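Local coordinates for protein bifunctional endomannanase/endoglucanase (Caldanaerobius polysaccharolyticus, PDB 3W0K) that probably hydrolyses internal linkages of mannan and cellulose-type glucan, as a family 5 glycoside hydrolase built on a beta/alpha barrel, at residues E21-K26 / D66-E71; P87-N92 / N100-K105; Y198-L203 / P223-Q228. All coordinates share one frame; numbering follows the deposited sequence.

Interaction 1: residues E21-K26 / D66-E71; sequences EPPDKK and DLYLRE
Tyr68 reaches out from helix 62-74 to donate its hydroxyl to the backbone carbonyl of Glu21, the one hydrogen bond across this contact. CG stands anti to the carbonyl carbon (chi1 -61°), starting the ring toward Glu21. OH lies 2.7 Å from Glu21 O, in the carbonyl plane, with a C=O...donor angle of 153°. A phenylalanine in place of Tyr68 would probably leave that carbonyl without this donor and the turn before helix 25-33 less firmly held.

The apolar part centres on Pro23, whose rigid ring offers a compact surface to the helix. Its CD presses on Leu67 CD2 at 3.5 Å, tighter than usual, the two side chains crossing at about a right angle. Pro23 CB meets Tyr68 CD1 at 3.8 Å, while CG rests on the aliphatic CG of Glu71.

Charge plays a looser part. Lys25 lays its CD 3.8 Å from Glu71 OE1, but its NZ stays 4.8 Å from Glu71 OE2, and Glu71 forms its salt bridge with Arg75.

Asp24 suits the N-cap of helix 25-33, its OD1 accepting from Ala27 N. Helix 62-74 packs inward through Tyr68, whose ring meets that of Trp10 and touches Met79 on barrel strand 78-83.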
ATOM      1  N   GLU A  21      -8.414 -14.881   5.840  1.00 15.18           N
ATOM      2  CA  GLU A  21      -9.767 -14.855   5.306  1.00 15.80           C
ATOM      3  C   GLU A  21      -9.844 -15.275   3.851  1.00 15.23           C
ATOM      4  O   GLU A  21      -8.868 -15.169   3.108  1.00 14.05           O
ATOM      5  CB  GLU A  21     -10.357 -13.453   5.429  1.00 17.34           C
ATOM      6  CG  GLU A  21     -10.453 -12.930   6.846  1.00 20.90           C
ATOM      7  CD  GLU A  21     -11.065 -11.549   6.909  1.00 25.54           C
ATOM      8  OE1 GLU A  21     -10.962 -10.805   5.908  1.00 26.37           O
ATOM      9  OE2 GLU A  21     -11.655 -11.208   7.956  1.00 29.50           O
ATOM     10  N   PRO A  22     -10.991 -15.837   3.445  1.00 16.06           N
ATOM     11  CA  PRO A  22     -11.155 -16.250   2.052  1.00 15.63           C
ATOM     12  C   PRO A  22     -11.306 -14.940   1.278  1.00 15.08           C
ATOM     13  O   PRO A  22     -11.597 -13.897   1.872  1.00 15.59           O
ATOM     14  CB  PRO A  22     -12.490 -17.004   2.077  1.00 17.24           C
ATOM     15  CG  PRO A  22     -12.601 -17.489   3.488  1.00 21.13           C
ATOM     16  CD  PRO A  22     -12.123 -16.298   4.266  1.00 17.66           C
ATOM     17  N   PRO A  23     -11.072 -14.956  -0.041  1.00 14.49           N
ATOM     18  CA  PRO A  23     -11.224 -13.703  -0.784  1.00 14.34           C
ATOM     19  C   PRO A  23     -12.676 -13.230  -0.741  1.00 14.74           C
ATOM     20  O   PRO A  23     -13.608 -14.042  -0.743  1.00 15.27           O
ATOM     21  CB  PRO A  23     -10.791 -14.089  -2.201  1.00 15.93           C
ATOM     22  CG  PRO A  23     -11.138 -15.549  -2.276  1.00 15.11           C
ATOM     23  CD  PRO A  23     -10.676 -16.055  -0.934  1.00 14.67           C
ATOM     24  N   ASP A  24     -12.854 -11.919  -0.623  1.00 13.51           N
ATOM     25  CA  ASP A  24     -14.182 -11.321  -0.580  1.00 13.67           C
ATOM     26  C   ASP A  24     -14.677 -11.208  -2.020  1.00 12.34           C
ATOM     27  O   ASP A  24     -14.521 -10.169  -2.665  1.00 11.72           O
ATOM     28  CB  ASP A  24     -14.097  -9.938   0.075  1.00 13.08           C
ATOM     29  CG  ASP A  24     -15.460  -9.344   0.388  1.00 14.16           C
ATOM     30  OD1 ASP A  24     -16.464  -9.720  -0.257  1.00 13.75           O
ATOM     31  OD2 ASP A  24     -15.515  -8.472   1.279  1.00 14.91           O
ATOM     32  N   LYS A  25     -15.277 -12.287  -2.518  1.00 13.10           N
ATOM     33  CA  LYS A  25     -15.772 -12.326  -3.889  1.00 13.34           C
ATOM     34  C   LYS A  25     -16.810 -11.254  -4.210  1.00 11.72           C
ATOM     35  O   LYS A  25     -16.796 -10.687  -5.301  1.00 12.42           O
ATOM     36  CB  LYS A  25     -16.281 -13.727  -4.235  1.00 15.03           C
ATOM     37  CG  LYS A  25     -15.157 -14.760  -4.272  1.00 18.36           C
ATOM     38  CD  LYS A  25     -15.620 -16.128  -4.753  1.00 20.96           C
ATOM     39  CE  LYS A  25     -16.429 -16.860  -3.702  1.00 24.63           C
ATOM     40  NZ  LYS A  25     -16.739 -18.253  -4.139  1.00 26.28           N
ATOM     41  N   LYS A  26     -17.677 -10.941  -3.250  1.00 12.42           N
ATOM     42  CA  LYS A  26     -18.685  -9.906  -3.468  1.00 12.76           C
ATOM     43  C   LYS A  26     -18.024  -8.536  -3.648  1.00 11.81           C
ATOM     44  O   LYS A  26     -18.442  -7.748  -4.498  1.00 13.46           O
ATOM     45  CB  LYS A  26     -19.699  -9.879  -2.323  1.00 14.22           C
ATOM     46  CG  LYS A  26     -20.626 -11.093  -2.297  1.00 16.16           C
ATOM     47  CD  LYS A  26     -21.623 -11.006  -1.143  1.00 19.25           C
ATOM     48  CE  LYS A  26     -22.563 -12.203  -1.113  1.00 21.22           C
ATOM     49  NZ  LYS A  26     -21.859 -13.486  -0.824  1.00 24.48           N
ATOM     50  N   ASP A  66      -2.935 -18.267  -3.531  1.00 11.39           N
ATOM     51  CA  ASP A  66      -3.300 -18.822  -4.840  1.00 12.46           C
ATOM     52  C   ASP A  66      -4.758 -18.470  -5.130  1.00 12.01           C
ATOM     53  O   ASP A  66      -5.107 -18.095  -6.251  1.00 11.65           O
ATOM     54  CB  ASP A  66      -3.208 -20.354  -4.845  1.00 11.90           C
ATOM     55  CG  ASP A  66      -1.794 -20.876  -4.709  1.00 13.80           C
ATOM     56  OD1 ASP A  66      -0.830 -20.089  -4.752  1.00 12.59           O
ATOM     57  OD2 ASP A  66      -1.657 -22.108  -4.569  1.00 15.90           O
ATOM     58  N   LEU A  67      -5.599 -18.613  -4.106  1.00 11.79           N
ATOM     59  CA  LEU A  67      -7.027 -18.335  -4.221  1.00 11.82           C
ATOM     60  C   LEU A  67      -7.302 -16.860  -4.489  1.00 10.84           C
ATOM     61  O   LEU A  67      -8.151 -16.525  -5.317  1.00 11.21           O
ATOM     62  CB  LEU A  67      -7.762 -18.806  -2.962  1.00 12.90           C
ATOM     63  CG  LEU A  67      -9.291 -18.728  -2.983  1.00 14.52           C
ATOM     64  CD1 LEU A  67      -9.849 -19.440  -4.208  1.00 16.74           C
ATOM     65  CD2 LEU A  67      -9.839 -19.343  -1.703  1.00 15.70           C
ATOM     66  N   TYR A  68      -6.582 -15.981  -3.794  1.00 10.63           N
ATOM     67  CA  TYR A  68      -6.755 -14.547  -4.003  1.00 10.26           C
ATOM     68  C   TYR A  68      -6.424 -14.223  -5.460  1.00 11.00           C
ATOM     69  O   TYR A  68      -7.150 -13.484  -6.125  1.00 11.12           O
ATOM     70  CB  TYR A  68      -5.819 -13.739  -3.096  1.00 10.39           C
ATOM     71  CG  TYR A  68      -5.997 -13.922  -1.600  1.00 10.62           C
ATOM     72  CD1 TYR A  68      -7.172 -14.449  -1.059  1.00 11.00           C
ATOM     73  CD2 TYR A  68      -4.973 -13.565  -0.725  1.00  9.82           C
ATOM     74  CE1 TYR A  68      -7.317 -14.619   0.327  1.00 10.99           C
ATOM     75  CE2 TYR A  68      -5.104 -13.728   0.650  1.00 10.37           C
ATOM     76  CZ  TYR A  68      -6.273 -14.252   1.172  1.00 10.53           C
ATOM     77  OH  TYR A  68      -6.388 -14.402   2.534  1.00 10.99           O
ATOM     78  N   LEU A  69      -5.318 -14.785  -5.949  1.00  9.68           N
ATOM     79  CA  LEU A  69      -4.876 -14.560  -7.324  1.00 10.50           C
ATOM     80  C   LEU A  69      -5.906 -15.061  -8.333  1.00 10.66           C
ATOM     81  O   LEU A  69      -6.248 -14.357  -9.286  1.00 11.39           O
ATOM     82  CB  LEU A  69      -3.525 -15.247  -7.572  1.00 10.37           C
ATOM     83  CG  LEU A  69      -2.982 -15.194  -9.005  1.00 10.21           C
ATOM     84  CD1 LEU A  69      -2.744 -13.752  -9.439  1.00 12.21           C
ATOM     85  CD2 LEU A  69      -1.696 -16.005  -9.108  1.00 11.34           C
ATOM     86  N   ARG A  70      -6.409 -16.271  -8.106  1.00 11.82           N
ATOM     87  CA  ARG A  70      -7.400 -16.862  -8.997  1.00 12.44           C
ATOM     88  C   ARG A  70      -8.658 -16.011  -9.091  1.00 12.26           C
ATOM     89  O   ARG A  70      -9.157 -15.753 -10.188  1.00 12.03           O
ATOM     90  CB  ARG A  70      -7.763 -18.277  -8.539  1.00 14.82           C
ATOM     91  CG  ARG A  70      -8.892 -18.908  -9.338  1.00 19.11           C
ATOM     92  CD  ARG A  70      -8.973 -20.408  -9.104  1.00 23.05           C
ATOM     93  NE  ARG A  70      -7.835 -21.112  -9.688  1.00 26.37           N
ATOM     94  CZ  ARG A  70      -7.638 -21.272 -10.997  1.00 26.84           C
ATOM     95  NH1 ARG A  70      -8.505 -20.778 -11.871  1.00 29.05           N
ATOM     96  NH2 ARG A  70      -6.568 -21.924 -11.432  1.00 26.92           N
ATOM     97  N   GLU A  71      -9.163 -15.565  -7.947  1.00 11.43           N
ATOM     98  CA  GLU A  71     -10.371 -14.752  -7.938  1.00 11.82           C
ATOM     99  C   GLU A  71     -10.159 -13.363  -8.541  1.00 12.12           C
ATOM    100  O   GLU A  71     -11.048 -12.831  -9.203  1.00 11.95           O
ATOM    101  CB  GLU A  71     -10.962 -14.676  -6.528  1.00 13.03           C
ATOM    102  CG  GLU A  71     -11.376 -16.038  -5.949  1.00 14.41           C
ATOM    103  CD  GLU A  71     -12.454 -16.762  -6.754  1.00 17.29           C
ATOM    104  OE1 GLU A  71     -13.150 -16.127  -7.576  1.00 18.16           O
ATOM    105  OE2 GLU A  71     -12.615 -17.985  -6.552  1.00 21.34           O
TER

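Interaction 2: residues P87-N92 / N100-K105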
ATOM      1  N   PRO A  87      10.095 -10.512   7.355  1.00  8.80           N
ATOM      2  CA  PRO A  87      11.095 -10.949   8.334  1.00  8.79           C
ATOM      3  C   PRO A  87      11.951  -9.763   8.777  1.00  8.70           C
ATOM      4  O   PRO A  87      12.653  -9.147   7.965  1.00  9.26           O
ATOM      5  CB  PRO A  87      11.921 -11.953   7.538  1.00  8.41           C
ATOM      6  CG  PRO A  87      10.885 -12.609   6.688  1.00  9.23           C
ATOM      7  CD  PRO A  87      10.045 -11.439   6.206  1.00  9.88           C
ATOM      8  N   GLY A  88      11.837  -9.410  10.052  1.00  8.29           N
ATOM      9  CA  GLY A  88      12.608  -8.306  10.591  1.00  8.55           C
ATOM     10  C   GLY A  88      12.043  -6.906  10.427  1.00  9.04           C
ATOM     11  O   GLY A  88      12.745  -5.938  10.720  1.00  8.00           O
ATOM     12  N   TYR A  89      10.807  -6.772   9.950  1.00  9.11           N
ATOM     13  CA  TYR A  89      10.228  -5.436   9.802  1.00  8.65           C
ATOM     14  C   TYR A  89       8.740  -5.298   9.537  1.00  8.77           C
ATOM     15  O   TYR A  89       8.160  -6.012   8.729  1.00  8.79           O
ATOM     16  CB  TYR A  89      10.937  -4.628   8.699  1.00  9.51           C
ATOM     17  CG  TYR A  89      10.416  -3.202   8.582  1.00  9.53           C
ATOM     18  CD1 TYR A  89      10.674  -2.272   9.586  1.00  8.61           C
ATOM     19  CD2 TYR A  89       9.628  -2.799   7.501  1.00  7.70           C
ATOM     20  CE1 TYR A  89      10.162  -0.978   9.524  1.00  8.71           C
ATOM     21  CE2 TYR A  89       9.106  -1.502   7.430  1.00  8.35           C
ATOM     22  CZ  TYR A  89       9.382  -0.599   8.446  1.00  9.08           C
ATOM     23  OH  TYR A  89       8.899   0.692   8.394  1.00 10.01           O
ATOM     24  N   CYS A  90       8.154  -4.314  10.213  1.00  9.15           N
ATOM     25  CA  CYS A  90       6.766  -3.905  10.016  1.00  8.44           C
ATOM     26  C   CYS A  90       6.737  -2.480  10.539  1.00  8.30           C
ATOM     27  O   CYS A  90       7.302  -2.195  11.597  1.00  8.60           O
ATOM     28  CB  CYS A  90       5.746  -4.763  10.767  1.00  8.53           C
ATOM     29  SG  CYS A  90       4.022  -4.276  10.354  1.00  9.11           S
ATOM     30  N   ILE A  91       6.129  -1.572   9.783  1.00  8.98           N
ATOM     31  CA  ILE A  91       6.067  -0.182  10.218  1.00 10.79           C
ATOM     32  C   ILE A  91       5.253  -0.064  11.508  1.00 10.69           C
ATOM     33  O   ILE A  91       5.482   0.839  12.316  1.00 12.62           O
ATOM     34  CB  ILE A  91       5.526   0.740   9.106  1.00 11.45           C
ATOM     35  CG1 ILE A  91       5.720   2.207   9.511  1.00 12.23           C
ATOM     36  CG2 ILE A  91       4.068   0.424   8.812  1.00 13.91           C
ATOM     37  CD1 ILE A  91       5.684   3.175   8.350  1.00 15.28           C
ATOM     38  N   ASN A  92       4.338  -1.009  11.712  1.00 10.85           N
ATOM     39  CA  ASN A  92       3.518  -1.047  12.918  1.00 11.60           C
ATOM     40  C   ASN A  92       4.095  -2.107  13.844  1.00 11.12           C
ATOM     41  O   ASN A  92       4.333  -3.242  13.421  1.00 10.88           O
ATOM     42  CB  ASN A  92       2.074  -1.419  12.578  1.00 13.45           C
ATOM     43  CG  ASN A  92       1.439  -0.455  11.601  1.00 16.70           C
ATOM     44  OD1 ASN A  92       1.422   0.755  11.826  1.00 18.66           O
ATOM     45  ND2 ASN A  92       0.908  -0.989  10.510  1.00 19.31           N
ATOM     46  N   ASN A 100      16.173  -7.252  12.784  1.00  8.55           N
ATOM     47  CA  ASN A 100      16.057  -5.973  12.095  1.00  8.33           C
ATOM     48  C   ASN A 100      16.463  -6.205  10.643  1.00  7.79           C
ATOM     49  O   ASN A 100      17.645  -6.355  10.328  1.00  8.78           O
ATOM     50  CB  ASN A 100      16.971  -4.914  12.716  1.00  8.34           C
ATOM     51  CG  ASN A 100      16.984  -3.621  11.918  1.00  9.51           C
ATOM     52  OD1 ASN A 100      16.141  -3.409  11.043  1.00  9.16           O
ATOM     53  ND2 ASN A 100      17.956  -2.761  12.195  1.00 10.12           N
ATOM     54  N   LEU A 101      15.469  -6.204   9.764  1.00  8.25           N
ATOM     55  CA  LEU A 101      15.671  -6.428   8.339  1.00  7.93           C
ATOM     56  C   LEU A 101      16.714  -5.525   7.689  1.00  8.38           C
ATOM     57  O   LEU A 101      17.430  -5.944   6.785  1.00  9.35           O
ATOM     58  CB  LEU A 101      14.339  -6.244   7.606  1.00  8.71           C
ATOM     59  CG  LEU A 101      14.344  -6.394   6.082  1.00  9.79           C
ATOM     60  CD1 LEU A 101      14.803  -7.802   5.712  1.00  8.61           C
ATOM     61  CD2 LEU A 101      12.953  -6.133   5.521  1.00 10.06           C
ATOM     62  N   TRP A 102      16.822  -4.295   8.173  1.00  9.04           N
ATOM     63  CA  TRP A 102      17.741  -3.347   7.568  1.00  9.77           C
ATOM     64  C   TRP A 102      19.217  -3.587   7.804  1.00 10.31           C
ATOM     65  O   TRP A 102      20.039  -3.105   7.036  1.00 11.40           O
ATOM     66  CB  TRP A 102      17.332  -1.919   7.940  1.00 10.41           C
ATOM     67  CG  TRP A 102      15.866  -1.736   7.723  1.00  9.73           C
ATOM     68  CD1 TRP A 102      14.912  -1.553   8.681  1.00  9.84           C
ATOM     69  CD2 TRP A 102      15.164  -1.883   6.481  1.00  9.72           C
ATOM     70  NE1 TRP A 102      13.661  -1.600   8.119  1.00 11.24           N
ATOM     71  CE2 TRP A 102      13.784  -1.799   6.770  1.00 10.73           C
ATOM     72  CE3 TRP A 102      15.568  -2.087   5.155  1.00  9.78           C
ATOM     73  CZ2 TRP A 102      12.802  -1.915   5.779  1.00 11.35           C
ATOM     74  CZ3 TRP A 102      14.590  -2.202   4.169  1.00 11.44           C
ATOM     75  CH2 TRP A 102      13.225  -2.116   4.488  1.00 11.69           C
ATOM     76  N   LEU A 103      19.547  -4.401   8.807  1.00  9.38           N
ATOM     77  CA  LEU A 103      20.945  -4.676   9.125  1.00  9.11           C
ATOM     78  C   LEU A 103      21.311  -6.140   9.325  1.00  9.85           C
ATOM     79  O   LEU A 103      22.465  -6.517   9.125  1.00 12.05           O
ATOM     80  CB  LEU A 103      21.353  -3.921  10.391  1.00 10.03           C
ATOM     81  CG  LEU A 103      21.312  -2.396  10.372  1.00  9.78           C
ATOM     82  CD1 LEU A 103      21.687  -1.886  11.748  1.00 11.82           C
ATOM     83  CD2 LEU A 103      22.265  -1.853   9.313  1.00 12.57           C
ATOM     84  N   ASP A 104      20.351  -6.954   9.752  1.00  9.97           N
ATOM     85  CA  ASP A 104      20.625  -8.363  10.034  1.00  9.00           C
ATOM     86  C   ASP A 104      20.616  -9.296   8.836  1.00  9.52           C
ATOM     87  O   ASP A 104      19.586  -9.474   8.179  1.00  9.25           O
ATOM     88  CB  ASP A 104      19.655  -8.892  11.095  1.00  9.38           C
ATOM     89  CG  ASP A 104      19.726  -8.113  12.394  1.00 10.04           C
ATOM     90  OD1 ASP A 104      20.748  -7.438  12.645  1.00 11.50           O
ATOM     91  OD2 ASP A 104      18.758  -8.185  13.172  1.00  9.65           O
ATOM     92  N   LYS A 105      21.751  -9.954   8.614  1.00 10.27           N
ATOM     93  CA  LYS A 105      21.897 -10.894   7.508  1.00 10.87           C
ATOM     94  C   LYS A 105      20.867 -12.020   7.587  1.00 10.68           C
ATOM     95  O   LYS A 105      20.297 -12.406   6.568  1.00 12.37           O
ATOM     96  CB  LYS A 105      23.310 -11.485   7.497  1.00 12.85           C
ATOM     97  CG  LYS A 105      23.563 -12.496   6.380  1.00 16.78           C
ATOM     98  CD  LYS A 105      24.951 -13.112   6.511  1.00 22.15           C
ATOM     99  CE  LYS A 105      25.226 -14.135   5.417  1.00 23.59           C
ATOM    100  NZ  LYS A 105      24.371 -15.350   5.525  1.00 27.23           N
TER
HETATM  101  O   HOH W   1      13.386  -3.222  11.268  1.00 10.56           O
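Trp102 points the edge of its indole at the face of Tyr89 in an edge-to-face pair, the ring planes 67° apart. The indole NE1 sits over the rim of the tyrosine ring, 3.4 Å from CD1, and on the same face Trp102 CZ2 lies over the CD2 side, 3.7 Å from Tyr89 CD2. With CG anti to the backbone N (chi1 -176°), Tyr89 CG comes 3.6 Å from Trp102 NE1. Ile91 N covers the opposite face, and the Tyr89 hydroxyl bonds to the carbonyl of Glu137.

Leu101 packs beside this pair, its CB 3.9 Å from Tyr89 CB and its CD1 3.4 Å from Pro87 O, a carbonyl buried without a polar partner.

The backbones meet where Gly88 lies against Leu101. Leu101 N donates to Gly88 O at 2.9 Å, almost straight at 174°, though from above the carbonyl plane. Glycine suits the position because phi is positive and a CB would fall 2.6 Å from Leu101 N. A water also joins Gly88 O to Asn100 OD1, 2.8 Å from each.

Asn100 OD1 accepts from Trp102 N as well, forming an Asx turn, and Asn100 ND2 bonds to the carbonyl of Tyr144. Both segments belong to the long loop between strand 78-83 and helix 105-121, at the C-terminal end of the strand, where beta/alpha barrels generally carry their active sites.

Interaction 3: residues Y198-L203 / P223-Q228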
ATOM      1  N   TYR A 198      -1.402  10.161   2.104  1.00  9.86           N
ATOM      2  CA  TYR A 198      -1.868  10.342   3.473  1.00  9.66           C
ATOM      3  C   TYR A 198      -1.517  11.714   4.034  1.00  9.61           C
ATOM      4  O   TYR A 198      -1.801  11.995   5.193  1.00 12.04           O
ATOM      5  CB  TYR A 198      -1.269   9.272   4.389  1.00 10.02           C
ATOM      6  CG  TYR A 198      -1.776   7.866   4.161  1.00 10.23           C
ATOM      7  CD1 TYR A 198      -3.144   7.591   4.126  1.00  9.40           C
ATOM      8  CD2 TYR A 198      -0.887   6.798   4.051  1.00 11.04           C
ATOM      9  CE1 TYR A 198      -3.612   6.284   3.997  1.00 10.67           C
ATOM     10  CE2 TYR A 198      -1.345   5.488   3.922  1.00 10.07           C
ATOM     11  CZ  TYR A 198      -2.706   5.240   3.900  1.00  9.36           C
ATOM     12  OH  TYR A 198      -3.169   3.945   3.813  1.00 10.73           O
ATOM     13  N   GLN A 199      -0.870  12.550   3.229  1.00 11.21           N
ATOM     14  CA  GLN A 199      -0.491  13.882   3.682  1.00 11.19           C
ATOM     15  C   GLN A 199      -1.557  14.919   3.349  1.00 11.89           C
ATOM     16  O   GLN A 199      -2.105  14.921   2.250  1.00 12.52           O
ATOM     17  CB  GLN A 199       0.847  14.301   3.072  1.00 11.85           C
ATOM     18  CG  GLN A 199       2.027  13.421   3.483  1.00 12.11           C
ATOM     19  CD  GLN A 199       2.251  13.362   4.993  1.00 13.75           C
ATOM     20  OE1 GLN A 199       1.728  14.179   5.755  1.00 13.48           O
ATOM     21  NE2 GLN A 199       3.037  12.386   5.426  1.00 14.15           N
ATOM     22  N   PRO A 200      -1.855  15.820   4.300  1.00 13.52           N
ATOM     23  CA  PRO A 200      -1.250  15.899   5.634  1.00 13.58           C
ATOM     24  C   PRO A 200      -1.806  14.872   6.618  1.00 13.65           C
ATOM     25  O   PRO A 200      -3.019  14.679   6.708  1.00 12.93           O
ATOM     26  CB  PRO A 200      -1.586  17.324   6.069  1.00 14.15           C
ATOM     27  CG  PRO A 200      -2.930  17.543   5.445  1.00 14.34           C
ATOM     28  CD  PRO A 200      -2.745  16.974   4.058  1.00 13.64           C
ATOM     29  N   MET A 201      -0.912  14.226   7.364  1.00 14.14           N
ATOM     30  CA  MET A 201      -1.314  13.223   8.349  1.00 14.33           C
ATOM     31  C   MET A 201      -2.263  13.794   9.400  1.00 15.27           C
ATOM     32  O   MET A 201      -3.093  13.072   9.950  1.00 15.09           O
ATOM     33  CB  MET A 201      -0.084  12.623   9.034  1.00 15.27           C
ATOM     34  CG  MET A 201       0.772  11.734   8.147  1.00 16.23           C
ATOM     35  SD  MET A 201      -0.018  10.156   7.767  1.00 17.80           S
ATOM     36  CE  MET A 201       0.401   9.210   9.225  1.00 17.67           C
ATOM     37  N   ALA A 202      -2.137  15.093   9.668  1.00 15.85           N
ATOM     38  CA  ALA A 202      -2.986  15.774  10.643  1.00 17.67           C
ATOM     39  C   ALA A 202      -4.457  15.694  10.250  1.00 16.94           C
ATOM     40  O   ALA A 202      -5.344  15.818  11.097  1.00 19.46           O
ATOM     41  CB  ALA A 202      -2.564  17.227  10.779  1.00 17.93           C
ATOM     42  N   LEU A 203      -4.707  15.489   8.961  1.00 15.84           N
ATOM     43  CA  LEU A 203      -6.065  15.384   8.447  1.00 15.57           C
ATOM     44  C   LEU A 203      -6.473  13.925   8.249  1.00 14.86           C
ATOM     45  O   LEU A 203      -7.472  13.474   8.804  1.00 14.81           O
ATOM     46  CB  LEU A 203      -6.185  16.159   7.127  1.00 15.22           C
ATOM     47  CG  LEU A 203      -7.547  16.286   6.430  1.00 16.61           C
ATOM     48  CD1 LEU A 203      -7.541  17.520   5.551  1.00 14.90           C
ATOM     49  CD2 LEU A 203      -7.867  15.047   5.602  1.00 16.12           C
ATOM     50  N   PRO A 223      -9.123  23.786   2.895  1.00 17.67           N
ATOM     51  CA  PRO A 223      -7.666  23.876   2.732  1.00 17.04           C
ATOM     52  C   PRO A 223      -6.945  24.773   3.737  1.00 17.96           C
ATOM     53  O   PRO A 223      -7.556  25.334   4.647  1.00 17.71           O
ATOM     54  CB  PRO A 223      -7.527  24.428   1.319  1.00 18.15           C
ATOM     55  CG  PRO A 223      -8.678  25.381   1.248  1.00 18.63           C
ATOM     56  CD  PRO A 223      -9.803  24.563   1.840  1.00 17.84           C
ATOM     57  N   ASP A 224      -5.631  24.881   3.550  1.00 17.81           N
ATOM     58  CA  ASP A 224      -4.751  25.698   4.382  1.00 18.92           C
ATOM     59  C   ASP A 224      -4.636  25.231   5.832  1.00 20.12           C
ATOM     60  O   ASP A 224      -4.619  26.043   6.759  1.00 21.18           O
ATOM     61  CB  ASP A 224      -5.170  27.173   4.318  1.00 19.55           C
ATOM     62  CG  ASP A 224      -5.111  27.745   2.907  1.00 20.69           C
ATOM     63  OD1 ASP A 224      -4.541  27.101   1.999  1.00 19.74           O
ATOM     64  OD2 ASP A 224      -5.641  28.856   2.704  1.00 21.85           O
ATOM     65  N   LEU A 225      -4.520  23.919   6.015  1.00 19.40           N
ATOM     66  CA  LEU A 225      -4.390  23.337   7.346  1.00 19.03           C
ATOM     67  C   LEU A 225      -2.980  23.578   7.872  1.00 20.29           C
ATOM     68  O   LEU A 225      -2.000  23.215   7.223  1.00 19.55           O
ATOM     69  CB  LEU A 225      -4.676  21.831   7.305  1.00 18.74           C
ATOM     70  CG  LEU A 225      -4.456  21.027   8.592  1.00 17.69           C
ATOM     71  CD1 LEU A 225      -5.357  21.539   9.700  1.00 20.42           C
ATOM     72  CD2 LEU A 225      -4.730  19.554   8.335  1.00 19.75           C
ATOM     73  N   LEU A 226      -2.888  24.220   9.033  1.00 21.95           N
ATOM     74  CA  LEU A 226      -1.597  24.498   9.645  1.00 24.53           C
ATOM     75  C   LEU A 226      -1.172  23.264  10.436  1.00 23.88           C
ATOM     76  O   LEU A 226      -1.879  22.825  11.345  1.00 24.57           O
ATOM     77  CB  LEU A 226      -1.690  25.730  10.556  1.00 25.62           C
ATOM     78  CG  LEU A 226      -0.408  26.381  11.101  1.00 27.78           C
ATOM     79  CD1 LEU A 226       0.141  25.608  12.284  1.00 30.02           C
ATOM     80  CD2 LEU A 226       0.634  26.517   9.998  1.00 28.64           C
ATOM     81  N   TRP A 227      -0.024  22.706  10.070  1.00 24.38           N
ATOM     82  CA  TRP A 227       0.509  21.518  10.725  1.00 25.57           C
ATOM     83  C   TRP A 227       2.032  21.546  10.657  1.00 26.42           C
ATOM     84  O   TRP A 227       2.609  21.671   9.577  1.00 26.93           O
ATOM     85  CB  TRP A 227      -0.033  20.258  10.038  1.00 23.61           C
ATOM     86  CG  TRP A 227       0.490  18.966  10.593  1.00 22.96           C
ATOM     87  CD1 TRP A 227       0.532  18.588  11.907  1.00 22.09           C
ATOM     88  CD2 TRP A 227       1.035  17.872   9.843  1.00 21.99           C
ATOM     89  NE1 TRP A 227       1.068  17.326  12.019  1.00 22.06           N
ATOM     90  CE2 TRP A 227       1.386  16.865  10.769  1.00 21.19           C
ATOM     91  CE3 TRP A 227       1.261  17.647   8.479  1.00 21.77           C
ATOM     92  CZ2 TRP A 227       1.953  15.649  10.373  1.00 21.32           C
ATOM     93  CZ3 TRP A 227       1.825  16.438   8.086  1.00 21.75           C
ATOM     94  CH2 TRP A 227       2.164  15.455   9.030  1.00 21.50           C
ATOM     95  N   GLN A 228       2.670  21.439  11.821  1.00 28.98           N
ATOM     96  CA  GLN A 228       4.129  21.457  11.927  1.00 30.56           C
ATOM     97  C   GLN A 228       4.720  22.753  11.374  1.00 30.83           C
ATOM     98  O   GLN A 228       5.793  22.750  10.765  1.00 31.19           O
ATOM     99  CB  GLN A 228       4.736  20.247  11.204  1.00 32.06           C
ATOM    100  CG  GLN A 228       4.349  18.904  11.800  1.00 34.20           C
ATOM    101  CD  GLN A 228       4.919  17.729  11.025  1.00 35.38           C
ATOM    102  OE1 GLN A 228       5.012  17.763   9.795  1.00 36.31           O
ATOM    103  NE2 GLN A 228       5.296  16.677  11.742  1.00 36.33           N
TER
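Ala202 sets its methyl on the Trp227 indole, a CH-pi contact with CB 3.5 Å from the five-membered ring centroid, 12° off its normal. Trp227 has CG anti to its backbone N (chi1 178°), beneath the Ala202 methyl, whose small size lets the ring come close. Round the six-membered ring, Met201 CB touches CH2 at 3.6 Å and Pro200 CB touches CE3 at 3.7 Å. Gln199 OE1 comes in at the ring edge, 3.2 Å from CZ3, its amide nearly coplanar with the indole. Leu225, on the same side of the strand as Trp227, places CD2 3.9 Å from Leu203 CB and against Pro200 CG.

That strand, 225-227, pairs with 230-232 in a beta hairpin, with a G1 beta bulge where Asp224 and Leu225 face Trp232. The hairpin lies in the connection between barrel strands 192-197 and 254-259, ahead of helix 234-249.

Behind the first shell, Gln199 OE1 accepts from Met201 N at 3.1 Å. Gln228 CD covers the other face of the Trp227 ring, and Trp232 meets that ring at about 45°. Pro200, preceded by a cis peptide, and Leu203 lean on Trp273 of helix 267-284, and Trp273 NE1 donates to Gln199 O.

In the fold
From the N terminus, interaction 1 comes first: it joins the start of helix 25-33 to helix 62-74, closing a loop of 39 residues that holds barrel strand 38-44. After strand 78-83 the chain enters the loop that interaction 2 folds on itself across 7 residues, just before helix 105-121. Much later, past strand 192-197, interaction 3 closes 19 residues and ties short helix 201-204 to the hairpin beside it. The three follow in series, with none nested or crossed. Interactions 1 and 3 lie on opposite sides of the chain's centre, their centres about 36 Å apart, while interactions 2 and 3 come within about 8 Å at their nearest atoms without touching.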